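Long-range contacts in 11S globulin seed storage protein (Amaranthus hypochondriacus, PDB 3QAC), which probably serves as a seed storage protein, a nutrient reservoir built from subunits that each carry two cupin domains: residues 61-66 / 242-247; 80-85 / 147-152; 54-59 / 157-162; 208-213 / 234-239; 74-79 / 132-137. One frame throughout, in Å; residues are numbered along the deposited sequence.

From the N terminus the chain opens contact 3 at 54-59, contact 1 at 61-66, contact 5 at 74-79 and contact 2 at 80-85. Contact 5 closes first, at 132-137, then contact 2 at 147-152, so these two cross. Both lie within the span of contact 3, which closes at 157-162. Contact 4 opens and closes later (208-213, 234-239), and contact 1, closing last at 242-247, takes in contacts 2, 4 and 5 but crosses contact 3. Contacts 1 and 2 share a sheet through neighbouring strands 61-68 and 147-151, contact 3 lies in the facing sheet, contact 5 joins the two sheets, and contact 4 joins the loop before helix 217-224 to the end of helix 228-235.

Contact 1 (61-66 / 242-247)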
# COMPACT_ATOMS: atom_id res chain seq x y z
N GLY A 61 -15.83 -35.24 -3.40
CA GLY A 61 -14.54 -34.72 -3.81
C GLY A 61 -13.85 -33.85 -2.78
O GLY A 61 -14.46 -32.98 -2.13
N LEU A 62 -12.55 -34.07 -2.62
CA LEU A 62 -11.76 -33.36 -1.64
C LEU A 62 -10.70 -32.47 -2.31
O LEU A 62 -9.70 -32.97 -2.83
CB LEU A 62 -11.11 -34.35 -0.68
CG LEU A 62 -10.16 -33.80 0.37
CD1 LEU A 62 -10.88 -32.83 1.27
CD2 LEU A 62 -9.62 -34.94 1.17
N LEU A 63 -10.93 -31.16 -2.30
CA LEU A 63 -9.91 -30.21 -2.71
C LEU A 63 -8.79 -30.28 -1.71
O LEU A 63 -8.98 -29.92 -0.54
CB LEU A 63 -10.48 -28.79 -2.77
CG LEU A 63 -9.52 -27.65 -3.12
CD1 LEU A 63 -9.00 -27.75 -4.57
CD2 LEU A 63 -10.18 -26.27 -2.85
N LEU A 64 -7.63 -30.77 -2.15
CA LEU A 64 -6.48 -30.97 -1.27
C LEU A 64 -6.11 -29.65 -0.59
O LEU A 64 -6.36 -28.58 -1.13
CB LEU A 64 -5.29 -31.52 -2.06
CG LEU A 64 -5.50 -32.81 -2.88
CD1 LEU A 64 -4.30 -33.08 -3.75
CD2 LEU A 64 -5.75 -33.99 -1.99
N PRO A 65 -5.53 -29.72 0.61
CA PRO A 65 -5.10 -28.49 1.24
C PRO A 65 -4.07 -27.73 0.41
O PRO A 65 -3.11 -28.32 -0.11
CB PRO A 65 -4.46 -28.97 2.55
CG PRO A 65 -4.29 -30.46 2.38
CD PRO A 65 -5.45 -30.86 1.54
N SER A 66 -4.27 -26.43 0.30
CA SER A 66 -3.27 -25.57 -0.29
C SER A 66 -3.36 -24.18 0.33
O SER A 66 -4.26 -23.88 1.12
CB SER A 66 -3.49 -25.46 -1.80
OG SER A 66 -4.64 -24.67 -2.07
N GLY A 242 -4.46 -35.49 -9.00
CA GLY A 242 -4.59 -34.06 -9.22
C GLY A 242 -4.96 -33.36 -7.92
O GLY A 242 -4.76 -33.94 -6.86
N ASN A 243 -5.49 -32.15 -8.01
CA ASN A 243 -5.73 -31.32 -6.81
C ASN A 243 -7.07 -31.57 -6.11
O ASN A 243 -7.28 -31.16 -4.96
CB ASN A 243 -5.61 -29.83 -7.15
CG ASN A 243 -6.63 -29.38 -8.20
OD1 ASN A 243 -6.84 -30.06 -9.21
ND2 ASN A 243 -7.25 -28.23 -7.97
N ILE A 244 -8.00 -32.24 -6.80
CA ILE A 244 -9.28 -32.55 -6.19
C ILE A 244 -9.51 -34.05 -6.27
O ILE A 244 -9.77 -34.59 -7.35
CB ILE A 244 -10.42 -31.80 -6.89
CG1 ILE A 244 -10.05 -30.32 -7.02
CG2 ILE A 244 -11.74 -32.01 -6.15
CD1 ILE A 244 -10.96 -29.55 -7.91
N VAL A 245 -9.42 -34.69 -5.12
CA VAL A 245 -9.41 -36.15 -5.04
C VAL A 245 -10.72 -36.73 -4.52
O VAL A 245 -11.48 -36.06 -3.82
CB VAL A 245 -8.28 -36.63 -4.14
CG1 VAL A 245 -6.95 -36.08 -4.63
CG2 VAL A 245 -8.55 -36.22 -2.70
N ARG A 246 -10.98 -37.98 -4.87
CA ARG A 246 -12.20 -38.68 -4.49
C ARG A 246 -12.03 -39.44 -3.17
O ARG A 246 -11.02 -40.11 -2.96
CB ARG A 246 -12.65 -39.63 -5.60
CG ARG A 246 -13.91 -40.43 -5.27
CD ARG A 246 -14.53 -41.00 -6.54
NE ARG A 246 -14.76 -39.97 -7.56
CZ ARG A 246 -14.29 -40.01 -8.81
NH1 ARG A 246 -13.56 -41.05 -9.23
NH2 ARG A 246 -14.55 -39.01 -9.65
N VAL A 247 -13.02 -39.33 -2.30
CA VAL A 247 -13.00 -40.06 -1.04
C VAL A 247 -14.17 -41.03 -0.94
O VAL A 247 -15.26 -40.76 -1.45
CB VAL A 247 -13.01 -39.09 0.15
CG1 VAL A 247 -12.53 -37.71 -0.29
CG2 VAL A 247 -14.40 -38.98 0.75
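L62 and V245 exchange two backbone hydrogen bonds, L62 N to V245 O at 2.6 Å and V245 N to L62 O at 2.9 Å, which define an antiparallel hydrogen-bonded pair. A third follows where L64 N meets N243 O at 2.9 Å, with an N-H...O angle of 170°. N243 gives its backbone carbonyl to the pairing while its ND2 turns to Y182 OH and T35 OG1. The segment axes, 142° apart, mark a twisted antiparallel pairing of the short strand 244-246 with 61-68, added at the cupin barrel's margin by chain returning from the helical region. Around the bonds the packing is largely aliphatic. L64 CB points toward 242-247, and with CG anti to its carbonyl carbon (chi1 -55°) CG comes 3.2 Å from N243 O; CD2 then sits 3.6 Å from V245 CG1, the side chains meeting at about a right angle. L64 CD1 instead meets a carbonyl oxygen, G242 O, at 3.3 Å. On one face of the sheet L63 CD1 reaches I244 CG1 at 3.7 Å, beside I57. On the L62 and V245 face, L62 CB touches V247 CG1 at 3.7 Å, and I429 of the second subunit packs on L62 and L64.

Contact 2 (80-85 / 147-152)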
# COMPACT_ATOMS: atom_id res chain seq x y z
N ASN A 80 -23.22 -27.39 -1.72
CA ASN A 80 -22.78 -27.16 -0.37
C ASN A 80 -21.68 -28.15 -0.05
O ASN A 80 -21.43 -29.11 -0.79
CB ASN A 80 -23.93 -27.27 0.63
CG ASN A 80 -25.03 -28.20 0.15
OD1 ASN A 80 -24.86 -29.43 0.10
ND2 ASN A 80 -26.18 -27.62 -0.21
N GLY A 81 -21.00 -27.89 1.05
CA GLY A 81 -19.87 -28.70 1.46
C GLY A 81 -19.29 -28.05 2.69
O GLY A 81 -19.95 -27.26 3.38
N ILE A 82 -18.05 -28.39 2.97
CA ILE A 82 -17.38 -27.85 4.12
C ILE A 82 -15.97 -27.49 3.74
O ILE A 82 -15.34 -28.13 2.90
CB ILE A 82 -17.32 -28.86 5.26
CG1 ILE A 82 -16.62 -30.13 4.79
CG2 ILE A 82 -18.72 -29.16 5.77
CD1 ILE A 82 -16.29 -31.10 5.90
N THR A 83 -15.47 -26.43 4.37
CA THR A 83 -14.10 -26.03 4.19
C THR A 83 -13.42 -26.02 5.54
O THR A 83 -13.98 -25.53 6.53
CB THR A 83 -13.99 -24.65 3.52
OG1 THR A 83 -12.62 -24.28 3.41
CG2 THR A 83 -14.74 -23.60 4.32
N GLY A 84 -12.23 -26.60 5.60
CA GLY A 84 -11.40 -26.47 6.77
C GLY A 84 -10.31 -25.43 6.55
O GLY A 84 -9.51 -25.53 5.62
N MET A 85 -10.27 -24.44 7.43
CA MET A 85 -9.19 -23.46 7.43
C MET A 85 -8.21 -23.74 8.56
O MET A 85 -8.61 -23.87 9.71
CB MET A 85 -9.80 -22.08 7.61
CG MET A 85 -9.48 -21.11 6.53
SD MET A 85 -10.83 -19.95 6.53
CE MET A 85 -12.10 -21.09 6.02
N SER A 147 -3.79 -21.80 4.78
CA SER A 147 -3.94 -23.11 4.18
C SER A 147 -5.38 -23.57 4.36
O SER A 147 -6.02 -23.29 5.38
CB SER A 147 -2.99 -24.09 4.85
OG SER A 147 -3.27 -24.13 6.24
N HIS A 148 -5.91 -24.28 3.38
CA HIS A 148 -7.30 -24.68 3.47
C HIS A 148 -7.61 -25.78 2.48
O HIS A 148 -6.97 -25.91 1.43
CB HIS A 148 -8.21 -23.49 3.19
CG HIS A 148 -8.01 -22.89 1.84
ND1 HIS A 148 -7.02 -21.97 1.58
CD2 HIS A 148 -8.66 -23.09 0.67
CE1 HIS A 148 -7.05 -21.64 0.30
NE2 HIS A 148 -8.05 -22.30 -0.27
N TRP A 149 -8.61 -26.58 2.84
CA TRP A 149 -9.10 -27.63 1.97
C TRP A 149 -10.61 -27.51 1.93
O TRP A 149 -11.21 -26.88 2.80
CB TRP A 149 -8.67 -28.99 2.50
CG TRP A 149 -9.04 -29.18 3.93
CD1 TRP A 149 -8.29 -28.88 5.02
CD2 TRP A 149 -10.28 -29.70 4.42
NE1 TRP A 149 -8.96 -29.19 6.16
CE2 TRP A 149 -10.19 -29.69 5.83
CE3 TRP A 149 -11.44 -30.18 3.82
CZ2 TRP A 149 -11.23 -30.13 6.64
CZ3 TRP A 149 -12.49 -30.62 4.64
CH2 TRP A 149 -12.37 -30.59 6.03
N ALA A 150 -11.21 -28.09 0.92
CA ALA A 150 -12.67 -28.10 0.83
C ALA A 150 -13.14 -29.49 0.46
O ALA A 150 -12.40 -30.28 -0.15
CB ALA A 150 -13.14 -27.09 -0.19
N TYR A 151 -14.36 -29.80 0.85
CA TYR A 151 -14.94 -31.09 0.53
C TYR A 151 -16.41 -30.96 0.23
O TYR A 151 -17.16 -30.28 0.94
CB TYR A 151 -14.71 -32.07 1.68
CG TYR A 151 -15.45 -33.37 1.53
CD1 TYR A 151 -14.98 -34.36 0.68
CD2 TYR A 151 -16.63 -33.60 2.22
CE1 TYR A 151 -15.66 -35.55 0.53
CE2 TYR A 151 -17.32 -34.79 2.09
CZ TYR A 151 -16.83 -35.76 1.24
OH TYR A 151 -17.50 -36.95 1.11
N ASN A 152 -16.84 -31.61 -0.85
CA ASN A 152 -18.24 -31.59 -1.20
C ASN A 152 -18.98 -32.75 -0.55
O ASN A 152 -18.92 -33.88 -1.03
CB ASN A 152 -18.46 -31.59 -2.70
CG ASN A 152 -19.92 -31.51 -3.07
OD1 ASN A 152 -20.79 -31.39 -2.20
ND2 ASN A 152 -20.21 -31.56 -4.37
O HOH W 1 -22.72 -30.13 -3.32
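W149 O is gripped by two donors: T83 OG1 and G84 N each lie 3.0 Å from it and reach it from opposite faces of its carbonyl plane. T83 can do this because OG1 stands anti to its own backbone N (chi1 178°), which turns the hydroxyl to W149 O on the neighbouring strand. G84 O in turn accepts from W149 N at 3.1 Å, closing an antiparallel hydrogen-bonded pair; I82 and Y151 form the next, with Y151 N to I82 O at 2.8 Å. The W149 side chain leaves in the crowded position between backbone N and carbonyl carbon (chi1 52°), which folds the indole over G84. G84 CA lies 3.9 Å from the centroid of the five-membered ring, 28° off its normal, a CH-pi contact. I82 CD1 comes to the ring edge, 4.0 Å from W149 CH2. These strands, 80-86 and 147-151, are neighbours in one sheet of the cupin barrel, and L421 of the second subunit packs against W149. At the far end a water accepts from N80 N at 3.2 Å and donates to N152 OD1, bridging the strands. N80 O and N152 OD1, both acceptors, lie only 2.8 Å apart; this would be unfavourable alone and is probably eased by the water and G154 N, both donating to OD1, whereas the bare glycine backbone at G84 lets the large indole lie against the strand.

Contact 3 (54-59 / 157-162); sequences RRTIEP and PLVAVI
R54 and T56 both lie side by side with V159, pointing the same way out of the sheet. R54 CG, anti to its backbone N (chi1 168°), brings the aliphatic part of the arginine to 3.8 Å from V159 CG1, while T56 OG1 rests 3.8 Å from V159 CG2, so CG1 chiefly faces R54 and CG2 faces T56. P157 extends this row, its CB 4.0 Å from T56 CG2. The other face carries R55, I57, L158 and A160. There I57 CD1 and L158 CD2 approach to 4.2 Å, and the extended R55 chain is met at a slant by I162, whose CD1 is 4.0 Å from R55 NE. The guanidinium groups bond elsewhere, R54 to E36 and R55 to E190. Paired backbone bonds fix this register: R55 N to A160 O is 3.0 Å, I57 N to L158 O is 2.8 Å, and each is returned. The axes of 54-57 and 158-162 are 170° apart, an antiparallel pair; strand 33-37 flanks 51-57 on its other side, and 158-164 continues the cupin sheet to strand 72-78.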
# COMPACT_ATOMS: atom_id res chain seq x y z
N ARG A 54 -12.47 -21.04 -11.27
CA ARG A 54 -13.71 -21.65 -10.87
C ARG A 54 -13.41 -23.12 -10.66
O ARG A 54 -12.83 -23.76 -11.53
CB ARG A 54 -14.79 -21.44 -11.93
CG ARG A 54 -16.03 -22.29 -11.72
CD ARG A 54 -17.10 -21.97 -12.76
NE ARG A 54 -16.66 -22.28 -14.12
CZ ARG A 54 -16.99 -21.56 -15.18
NH1 ARG A 54 -16.54 -21.90 -16.38
NH2 ARG A 54 -17.76 -20.49 -15.05
N ARG A 55 -13.73 -23.63 -9.49
CA ARG A 55 -13.49 -25.03 -9.21
C ARG A 55 -14.82 -25.71 -9.10
O ARG A 55 -15.75 -25.21 -8.45
CB ARG A 55 -12.72 -25.25 -7.91
CG ARG A 55 -11.38 -24.53 -7.84
CD ARG A 55 -10.62 -24.95 -6.58
NE ARG A 55 -9.38 -24.21 -6.41
CZ ARG A 55 -8.24 -24.48 -7.06
NH1 ARG A 55 -8.19 -25.46 -7.96
NH2 ARG A 55 -7.16 -23.75 -6.82
N THR A 56 -14.91 -26.85 -9.77
CA THR A 56 -16.07 -27.70 -9.69
C THR A 56 -15.61 -28.96 -9.01
O THR A 56 -14.81 -29.72 -9.55
CB THR A 56 -16.59 -28.01 -11.08
OG1 THR A 56 -16.98 -26.79 -11.71
CG2 THR A 56 -17.77 -28.95 -11.01
N ILE A 57 -16.07 -29.16 -7.79
CA ILE A 57 -15.69 -30.31 -7.02
C ILE A 57 -16.86 -31.27 -7.03
O ILE A 57 -17.94 -30.95 -6.51
CB ILE A 57 -15.41 -29.93 -5.56
CG1 ILE A 57 -14.41 -28.77 -5.50
CG2 ILE A 57 -14.93 -31.13 -4.77
CD1 ILE A 57 -14.14 -28.28 -4.10
N GLU A 58 -16.65 -32.43 -7.62
CA GLU A 58 -17.70 -33.45 -7.68
C GLU A 58 -18.09 -33.91 -6.28
O GLU A 58 -17.31 -33.76 -5.34
CB GLU A 58 -17.25 -34.64 -8.54
CG GLU A 58 -16.87 -34.28 -9.97
CD GLU A 58 -16.26 -35.46 -10.70
OE1 GLU A 58 -16.43 -36.60 -10.21
OE2 GLU A 58 -15.63 -35.26 -11.76
N PRO A 59 -19.31 -34.46 -6.13
CA PRO A 59 -19.69 -35.02 -4.83
C PRO A 59 -18.63 -35.99 -4.31
O PRO A 59 -18.02 -36.73 -5.09
CB PRO A 59 -21.01 -35.75 -5.14
CG PRO A 59 -21.56 -35.04 -6.32
CD PRO A 59 -20.39 -34.55 -7.13
N PRO A 157 -22.76 -30.95 -7.79
CA PRO A 157 -21.36 -30.52 -7.78
C PRO A 157 -21.19 -29.20 -7.02
O PRO A 157 -22.02 -28.30 -7.14
CB PRO A 157 -21.04 -30.34 -9.27
CG PRO A 157 -22.04 -31.18 -9.99
CD PRO A 157 -23.30 -31.09 -9.15
N LEU A 158 -20.13 -29.11 -6.24
CA LEU A 158 -19.86 -27.92 -5.45
C LEU A 158 -19.05 -26.97 -6.31
O LEU A 158 -17.97 -27.32 -6.77
CB LEU A 158 -19.08 -28.29 -4.19
CG LEU A 158 -18.58 -27.10 -3.37
CD1 LEU A 158 -19.74 -26.20 -2.98
CD2 LEU A 158 -17.80 -27.58 -2.14
N VAL A 159 -19.57 -25.77 -6.53
CA VAL A 159 -18.91 -24.85 -7.46
C VAL A 159 -18.60 -23.49 -6.83
O VAL A 159 -19.49 -22.77 -6.35
CB VAL A 159 -19.70 -24.69 -8.78
CG1 VAL A 159 -18.98 -23.73 -9.73
CG2 VAL A 159 -19.89 -26.05 -9.44
N ALA A 160 -17.32 -23.16 -6.84
CA ALA A 160 -16.84 -21.92 -6.25
C ALA A 160 -16.15 -21.05 -7.31
O ALA A 160 -15.33 -21.52 -8.12
CB ALA A 160 -15.91 -22.23 -5.10
N VAL A 161 -16.52 -19.78 -7.32
CA VAL A 161 -15.90 -18.83 -8.19
C VAL A 161 -14.99 -18.01 -7.30
O VAL A 161 -15.41 -17.39 -6.32
CB VAL A 161 -16.92 -17.97 -8.94
CG1 VAL A 161 -16.23 -16.95 -9.80
CG2 VAL A 161 -17.82 -18.86 -9.79
N ILE A 162 -13.72 -18.05 -7.65
CA ILE A 162 -12.68 -17.55 -6.79
C ILE A 162 -11.97 -16.36 -7.41
O ILE A 162 -11.34 -16.49 -8.46
CB ILE A 162 -11.71 -18.67 -6.49
CG1 ILE A 162 -12.48 -19.85 -5.86
CG2 ILE A 162 -10.56 -18.19 -5.61
CD1 ILE A 162 -11.65 -21.08 -5.60

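Contact 4 (208-213 / 234-239); sequences TGNIFR and LQAEQD
A chi1 of 78° puts N210 CG between its backbone N and carbonyl carbon, and this directs the amide at L234; F212, with CG anti to its carbonyl carbon (chi1 -69°), points its ring at the same residue. N210 then works at both ends. Its ND2 donates to L234 O at 2.9 Å, with the acceptor slightly tilted from the amide plane, and its OD1 accepts F212 N at 2.6 Å, which holds the amide against rotation. ND2 also reaches G185 O. Over one face of the F212 ring stands L234 CG, 4.1 Å from the centroid and 18° off the normal, a CH-pi contact displaced toward the rim. Y430 of the second subunit packs on both F212 and L234, so this apolar pair lies at the subunit interface. Q235 NE2 makes a weak bond of 3.4 Å to F212 O, while Q235 OE1 is taken by T217 OG1. Next to it R213 CB packs 3.7 Å from Q235 O. Helix 228-235 ends here, since A236 already has positive phi, and L234 O is a late carbonyl of that helix. An Asx turn at N210 thus meets the end of a helix in the helical region that follows the N-terminal cupin barrel.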
# COMPACT_ATOMS: atom_id res chain seq x y z
N THR A 208 7.53 -31.41 -10.75
CA THR A 208 6.86 -30.57 -9.76
C THR A 208 5.99 -31.39 -8.82
O THR A 208 5.79 -32.59 -9.03
CB THR A 208 5.96 -29.50 -10.41
OG1 THR A 208 4.72 -30.09 -10.83
CG2 THR A 208 6.66 -28.84 -11.60
N GLY A 209 5.46 -30.74 -7.78
CA GLY A 209 4.60 -31.39 -6.81
C GLY A 209 4.20 -30.48 -5.66
O GLY A 209 4.38 -29.26 -5.74
N ASN A 210 3.65 -31.08 -4.59
CA ASN A 210 3.26 -30.36 -3.38
C ASN A 210 4.50 -30.02 -2.56
O ASN A 210 5.57 -30.57 -2.81
CB ASN A 210 2.27 -31.18 -2.54
CG ASN A 210 2.94 -32.30 -1.74
OD1 ASN A 210 3.75 -32.03 -0.86
ND2 ASN A 210 2.60 -33.54 -2.04
N ILE A 211 4.38 -29.12 -1.59
CA ILE A 211 5.58 -28.59 -0.96
C ILE A 211 6.43 -29.66 -0.30
O ILE A 211 7.65 -29.52 -0.21
CB ILE A 211 5.29 -27.47 0.06
CG1 ILE A 211 4.58 -28.02 1.29
CG2 ILE A 211 4.50 -26.35 -0.58
CD1 ILE A 211 4.38 -26.97 2.34
N PHE A 212 5.79 -30.73 0.15
CA PHE A 212 6.51 -31.81 0.82
C PHE A 212 7.47 -32.49 -0.14
O PHE A 212 8.58 -32.85 0.25
CB PHE A 212 5.55 -32.82 1.44
CG PHE A 212 4.80 -32.27 2.61
CD1 PHE A 212 3.42 -32.26 2.62
CD2 PHE A 212 5.47 -31.74 3.70
CE1 PHE A 212 2.72 -31.75 3.71
CE2 PHE A 212 4.79 -31.22 4.77
CZ PHE A 212 3.41 -31.23 4.78
N ARG A 213 7.06 -32.65 -1.40
CA ARG A 213 7.94 -33.23 -2.40
C ARG A 213 9.29 -32.52 -2.41
O ARG A 213 10.31 -33.10 -2.77
CB ARG A 213 7.30 -33.17 -3.80
CG ARG A 213 8.32 -32.99 -4.92
CD ARG A 213 7.94 -33.70 -6.20
NE ARG A 213 9.03 -33.64 -7.17
CZ ARG A 213 9.02 -34.22 -8.37
NH1 ARG A 213 7.97 -34.93 -8.76
NH2 ARG A 213 10.08 -34.11 -9.18
N LEU A 234 3.53 -38.30 1.94
CA LEU A 234 3.49 -36.85 1.95
C LEU A 234 3.91 -36.31 0.59
O LEU A 234 3.28 -35.40 0.04
CB LEU A 234 4.41 -36.31 3.05
CG LEU A 234 3.71 -35.77 4.30
CD1 LEU A 234 2.37 -36.44 4.54
CD2 LEU A 234 4.60 -35.87 5.54
N GLN A 235 4.96 -36.88 0.01
CA GLN A 235 5.54 -36.28 -1.17
C GLN A 235 4.75 -36.62 -2.41
O GLN A 235 4.91 -35.98 -3.45
CB GLN A 235 7.00 -36.66 -1.29
CG GLN A 235 7.79 -36.20 -0.09
CD GLN A 235 9.21 -36.72 -0.09
OE1 GLN A 235 9.46 -37.89 -0.37
NE2 GLN A 235 10.15 -35.84 0.23
N ALA A 236 3.89 -37.63 -2.28
CA ALA A 236 2.95 -37.99 -3.33
C ALA A 236 3.59 -38.05 -4.71
O ALA A 236 2.95 -37.73 -5.71
CB ALA A 236 1.77 -37.04 -3.34
N GLU A 237 4.84 -38.46 -4.77
CA GLU A 237 5.51 -38.64 -6.06
C GLU A 237 4.72 -39.64 -6.91
O GLU A 237 4.71 -39.56 -8.14
CB GLU A 237 6.95 -39.09 -5.82
CG GLU A 237 7.16 -39.62 -4.40
CD GLU A 237 8.58 -39.41 -3.88
OE1 GLU A 237 9.37 -38.74 -4.58
OE2 GLU A 237 8.90 -39.93 -2.78
N GLN A 238 4.03 -40.57 -6.24
CA GLN A 238 3.27 -41.62 -6.90
C GLN A 238 1.78 -41.31 -6.96
O GLN A 238 0.95 -42.22 -6.83
CB GLN A 238 3.48 -42.96 -6.17
CG GLN A 238 4.92 -43.44 -6.05
CD GLN A 238 5.55 -43.82 -7.40
OE1 GLN A 238 6.03 -44.94 -7.58
NE2 GLN A 238 5.56 -42.87 -8.33
N ASP A 239 1.42 -40.04 -7.15
CA ASP A 239 -0.00 -39.66 -7.10
C ASP A 239 -0.45 -39.05 -8.42
O ASP A 239 0.25 -38.22 -9.00
CB ASP A 239 -0.27 -38.70 -5.95
CG ASP A 239 -1.74 -38.56 -5.64
OD1 ASP A 239 -2.55 -38.47 -6.58
OD2 ASP A 239 -2.09 -38.53 -4.45

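Contact 5 (74-79 / 132-137); sequences IYIEQG and RHLREG
I76, E136 and G137 carry the contact, with I76 set against the link E136-G137 between strands 131-135 and 138-142. I76 CB lies 3.3 Å from R135 O and its CG2 3.4 Å from the same oxygen, so the branched side chain covers that carbonyl, while CG1 meets L134 CB at 4.1 Å with the side chains at about a right angle. From G137, N donates to I76 O at 2.9 Å, with an N-H...O angle of 157°. E136, its CG anti to the backbone N (chi1 -173°) and the chain extended, lays CG 3.4 Å from E77 O. The Y75 ring approaches G137 obliquely, CE1 being 3.6 Å from G137 CA; the Y75 hydroxyl bonds K327. The touching parts run 109° apart and 131-135 forms no bridge with 74-79; I76 instead pairs with D138 of the next strand. The contact sits where the chain passes between the two cupin sheets, from 72-78 to 80-86 and from 131-135 to 138-142, next to a classic beta bulge at E77 and Q78 opposite V159.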
# COMPACT_ATOMS: atom_id res chain seq x y z
N ILE A 74 -14.26 -15.88 -2.29
CA ILE A 74 -14.87 -17.07 -2.86
C ILE A 74 -16.40 -16.96 -2.85
O ILE A 74 -17.00 -16.66 -1.82
CB ILE A 74 -14.46 -18.30 -2.08
CG1 ILE A 74 -12.92 -18.35 -1.98
CG2 ILE A 74 -15.02 -19.53 -2.72
CD1 ILE A 74 -12.37 -19.22 -0.90
N TYR A 75 -17.02 -17.18 -3.99
CA TYR A 75 -18.46 -17.30 -4.04
C TYR A 75 -18.82 -18.74 -4.37
O TYR A 75 -18.30 -19.31 -5.33
CB TYR A 75 -19.06 -16.34 -5.06
CG TYR A 75 -20.55 -16.50 -5.24
CD1 TYR A 75 -21.43 -16.03 -4.28
CD2 TYR A 75 -21.07 -17.09 -6.38
CE1 TYR A 75 -22.78 -16.17 -4.43
CE2 TYR A 75 -22.43 -17.22 -6.55
CZ TYR A 75 -23.28 -16.76 -5.57
OH TYR A 75 -24.63 -16.89 -5.73
N ILE A 76 -19.68 -19.31 -3.55
CA ILE A 76 -20.17 -20.66 -3.76
C ILE A 76 -21.34 -20.53 -4.71
O ILE A 76 -22.43 -20.11 -4.32
CB ILE A 76 -20.62 -21.31 -2.44
CG1 ILE A 76 -19.44 -21.41 -1.47
CG2 ILE A 76 -21.23 -22.66 -2.69
CD1 ILE A 76 -18.17 -21.96 -2.08
N GLU A 77 -21.11 -20.86 -5.97
CA GLU A 77 -22.10 -20.65 -7.00
C GLU A 77 -23.16 -21.71 -6.87
O GLU A 77 -24.35 -21.48 -7.14
CB GLU A 77 -21.46 -20.76 -8.39
CG GLU A 77 -22.42 -20.45 -9.51
CD GLU A 77 -21.92 -20.91 -10.86
OE1 GLU A 77 -22.57 -21.80 -11.46
OE2 GLU A 77 -20.88 -20.38 -11.32
N GLN A 78 -22.73 -22.89 -6.46
CA GLN A 78 -23.59 -24.05 -6.48
C GLN A 78 -23.14 -25.04 -5.44
O GLN A 78 -21.95 -25.20 -5.20
CB GLN A 78 -23.51 -24.72 -7.85
CG GLN A 78 -24.59 -25.77 -8.12
CD GLN A 78 -24.45 -26.41 -9.50
OE1 GLN A 78 -23.60 -27.28 -9.70
NE2 GLN A 78 -25.27 -25.97 -10.45
N GLY A 79 -24.11 -25.72 -4.85
CA GLY A 79 -23.82 -26.82 -3.95
C GLY A 79 -23.60 -26.41 -2.52
O GLY A 79 -23.79 -25.25 -2.12
N ARG A 132 -15.97 -25.38 8.81
CA ARG A 132 -17.04 -24.44 8.53
C ARG A 132 -17.82 -24.97 7.35
O ARG A 132 -17.32 -25.77 6.57
CB ARG A 132 -16.49 -23.05 8.22
CD ARG A 132 -15.05 -21.20 8.84
NE ARG A 132 -14.69 -20.22 9.87
NH1 ARG A 132 -12.71 -21.26 10.40
NH2 ARG A 132 -13.33 -19.33 11.48
N HIS A 133 -19.07 -24.54 7.24
CA HIS A 133 -19.93 -25.01 6.17
C HIS A 133 -19.93 -24.04 5.01
O HIS A 133 -19.85 -22.83 5.20
CB HIS A 133 -21.35 -25.22 6.70
CG HIS A 133 -21.49 -26.42 7.59
ND1 HIS A 133 -21.79 -27.67 7.11
CD2 HIS A 133 -21.35 -26.55 8.93
CE1 HIS A 133 -21.84 -28.53 8.12
NE2 HIS A 133 -21.58 -27.87 9.23
N LEU A 134 -19.99 -24.58 3.80
CA LEU A 134 -20.13 -23.77 2.60
C LEU A 134 -21.50 -24.05 2.03
O LEU A 134 -21.89 -25.21 1.91
CB LEU A 134 -19.07 -24.17 1.57
CG LEU A 134 -17.60 -24.08 1.96
CD1 LEU A 134 -16.71 -24.86 1.00
CD2 LEU A 134 -17.17 -22.63 2.01
N ARG A 135 -22.22 -23.01 1.66
CA ARG A 135 -23.49 -23.20 0.98
C ARG A 135 -23.64 -22.23 -0.18
O ARG A 135 -23.01 -21.17 -0.19
CB ARG A 135 -24.67 -23.07 1.96
CG ARG A 135 -24.75 -21.72 2.67
CD ARG A 135 -25.91 -21.65 3.67
NE ARG A 135 -27.18 -21.26 3.05
CZ ARG A 135 -27.95 -20.26 3.49
NH1 ARG A 135 -27.59 -19.56 4.55
NH2 ARG A 135 -29.07 -19.97 2.85
N GLU A 136 -24.47 -22.60 -1.14
CA GLU A 136 -24.78 -21.71 -2.25
C GLU A 136 -25.08 -20.30 -1.75
O GLU A 136 -25.74 -20.11 -0.73
CB GLU A 136 -25.96 -22.24 -3.04
CG GLU A 136 -26.24 -21.45 -4.30
CD GLU A 136 -27.23 -22.15 -5.22
OE1 GLU A 136 -27.20 -23.40 -5.30
OE2 GLU A 136 -28.05 -21.43 -5.86
N GLY A 137 -24.57 -19.30 -2.46
CA GLY A 137 -24.81 -17.93 -2.07
C GLY A 137 -23.77 -17.44 -1.09
O GLY A 137 -23.75 -16.26 -0.74